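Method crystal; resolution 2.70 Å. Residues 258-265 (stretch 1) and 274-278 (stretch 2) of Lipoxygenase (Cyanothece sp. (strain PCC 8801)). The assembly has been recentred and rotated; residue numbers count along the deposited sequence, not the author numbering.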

# COMPACT_ATOMS: atom_id res chain seq x y z
N MET A 258 -9.91 -10.13 8.36
CA MET A 258 -8.77 -9.34 7.89
C MET A 258 -7.97 -10.11 6.85
O MET A 258 -7.57 -9.56 5.82
CB MET A 258 -7.86 -8.96 9.06
CG MET A 258 -6.75 -7.99 8.71
SD MET A 258 -5.26 -8.25 9.69
CE MET A 258 -4.79 -9.89 9.15
N ASN A 259 -7.74 -11.38 7.15
CA ASN A 259 -7.19 -12.33 6.19
C ASN A 259 -8.31 -13.20 5.67
O ASN A 259 -8.64 -14.22 6.26
CB ASN A 259 -6.10 -13.19 6.84
CG ASN A 259 -5.28 -13.98 5.82
OD1 ASN A 259 -5.68 -14.17 4.68
ND2 ASN A 259 -4.11 -14.45 6.25
N PRO A 260 -8.93 -12.79 4.55
CA PRO A 260 -10.01 -13.59 4.00
C PRO A 260 -9.42 -14.76 3.23
O PRO A 260 -8.93 -14.58 2.11
CB PRO A 260 -10.76 -12.62 3.08
CG PRO A 260 -9.90 -11.36 3.02
CD PRO A 260 -8.58 -11.67 3.66
N CYS A 261 -9.47 -15.94 3.83
CA CYS A 261 -8.77 -17.11 3.31
C CYS A 261 -9.33 -17.62 1.98
O CYS A 261 -10.52 -17.86 1.85
CB CYS A 261 -8.81 -18.24 4.35
SG CYS A 261 -7.96 -17.84 5.91
N LEU A 262 -8.44 -17.77 1.00
CA LEU A 262 -8.79 -18.43 -0.25
C LEU A 262 -8.61 -19.92 -0.04
O LEU A 262 -7.50 -20.44 -0.14
CB LEU A 262 -7.93 -17.92 -1.41
CG LEU A 262 -8.45 -18.10 -2.84
CD1 LEU A 262 -7.72 -17.16 -3.78
CD2 LEU A 262 -8.28 -19.53 -3.31
N LEU A 263 -9.71 -20.60 0.27
CA LEU A 263 -9.65 -21.99 0.71
C LEU A 263 -9.25 -22.99 -0.38
O LEU A 263 -9.36 -22.72 -1.58
CB LEU A 263 -11.01 -22.41 1.29
CG LEU A 263 -11.45 -21.73 2.58
CD1 LEU A 263 -12.66 -22.45 3.13
CD2 LEU A 263 -10.33 -21.70 3.61
N LYS A 264 -8.77 -24.15 0.06
CA LYS A 264 -8.50 -25.25 -0.84
C LYS A 264 -9.64 -26.27 -0.75
O LYS A 264 -10.05 -26.66 0.34
CB LYS A 264 -7.15 -25.91 -0.52
CG LYS A 264 -5.98 -24.94 -0.61
CD LYS A 264 -4.63 -25.66 -0.66
CE LYS A 264 -4.18 -26.14 0.71
NZ LYS A 264 -2.78 -26.65 0.68
N ARG A 265 -10.15 -26.66 -1.91
CA ARG A 265 -11.22 -27.63 -2.03
C ARG A 265 -10.63 -28.99 -2.37
O ARG A 265 -9.61 -29.08 -3.06
CB ARG A 265 -12.21 -27.18 -3.11
CG ARG A 265 -13.53 -27.92 -3.14
CD ARG A 265 -14.50 -27.20 -4.06
NE ARG A 265 -15.88 -27.66 -3.88
CZ ARG A 265 -16.95 -27.04 -4.37
NH1 ARG A 265 -16.80 -25.92 -5.07
NH2 ARG A 265 -18.16 -27.53 -4.15
N LYS A 274 -10.08 -26.78 3.19
CA LYS A 274 -8.99 -26.61 4.14
C LYS A 274 -8.18 -25.36 3.86
O LYS A 274 -8.24 -24.79 2.77
CB LYS A 274 -8.07 -27.82 4.15
CG LYS A 274 -7.20 -27.94 2.91
CD LYS A 274 -6.17 -29.05 3.05
CE LYS A 274 -5.19 -28.76 4.17
NZ LYS A 274 -4.06 -29.74 4.15
N MET A 275 -7.44 -24.92 4.87
CA MET A 275 -6.49 -23.82 4.73
C MET A 275 -5.19 -24.16 5.45
O MET A 275 -5.20 -24.62 6.59
CB MET A 275 -7.09 -22.51 5.26
CG MET A 275 -6.22 -21.28 5.01
SD MET A 275 -6.36 -20.55 3.37
CE MET A 275 -5.20 -21.53 2.41
N SER A 276 -4.08 -23.94 4.76
CA SER A 276 -2.78 -24.37 5.26
C SER A 276 -1.86 -23.19 5.51
O SER A 276 -1.69 -22.32 4.65
CB SER A 276 -2.12 -25.33 4.27
OG SER A 276 -2.96 -26.43 3.96
N PHE A 277 -1.25 -23.18 6.69
CA PHE A 277 -0.15 -22.27 6.96
C PHE A 277 1.05 -23.08 7.41
O PHE A 277 1.07 -23.62 8.52
CB PHE A 277 -0.55 -21.23 8.00
CG PHE A 277 -1.64 -20.31 7.54
CD1 PHE A 277 -1.44 -19.47 6.45
CD2 PHE A 277 -2.87 -20.27 8.19
CE1 PHE A 277 -2.44 -18.62 6.01
CE2 PHE A 277 -3.87 -19.42 7.76
CZ PHE A 277 -3.66 -18.60 6.67
N ILE A 278 2.05 -23.17 6.53
CA ILE A 278 3.28 -23.91 6.80
C ILE A 278 4.49 -22.99 6.70
O ILE A 278 4.66 -22.28 5.72
CB ILE A 278 3.45 -25.10 5.83
CG1 ILE A 278 2.49 -26.24 6.20
CG2 ILE A 278 4.87 -25.61 5.85
CD1 ILE A 278 1.18 -26.21 5.47

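What fastens the two backbones to each other? The answer is a single antiparallel pair, Lys264 with Lys274, whose CA atoms lie 5.2 Å apart. Each residue gives its amide and accepts with its carbonyl. Lys264 N donates to Lys274 O at 2.8 Å and with an N-H...O angle of 170°, close to straight; Lys274 N returns a bond to Lys264 O at 2.9 Å, more bent at 137°. The four polar backbone atoms of this pair are thus satisfied across the contact. No other backbone hydrogen bond joins the stretches, and their touching parts run 125° apart end to end.

How do two lysines fit side by side in a buried place? Both side chains leave on the same face of the sheet, and their aliphatic portions pack together, Lys264 CB lying 4.0 Å from Lys274 CG. A lysine suits such a position because its long methylene chain can cover a neighbour while carrying the amine away to find polar partners. Lys264, with chi1 in m, sends its chain along the second stretch, where NZ makes a weak hydrogen bond to Ser276 OG at 3.3 Å. Both of those atoms also have hydrogen bonds elsewhere in the structure, so neither depends on this long contact alone. Lys274 NZ is likewise satisfied elsewhere.

What fills the space beside the paired strands? Met275 does much of this work, packing against three consecutive residues of the first stretch. Met275 SD sits 3.5 Å from Cys261 CB, Met275 CE lies 3.6 Å from Leu262 O, and Met275 CB lies 3.7 Å from Leu263 CD2. With chi2 in p and chi3 in m, the unbranched thioether chain meets Leu263 at CB, Cys261 at SD and Leu262 O at CE. The contact with Leu262 comes through that residue's carbonyl oxygen, since its CA-to-CB bond points away; the methyl offers that oxygen no conventional hydrogen bond.

Where does the contact finish at the loop end of the first stretch? It finishes at Phe277, whose ring comes close to Asn259 and Cys261 with its CZ atom. Cys261 SG lies 4.4 Å from Phe277 CZ, a loose apolar contact, and Asn259 ND2 lies 4.2 Å from the same CZ, both in oblique positions. The ring supplies bulk rather than a polar partner, and Asn259 ND2 is hydrogen-bonded elsewhere in the structure. In all, the two stretches bury 396 Å² between them, counting both sides, with the paired lysines and Met275 contributing most.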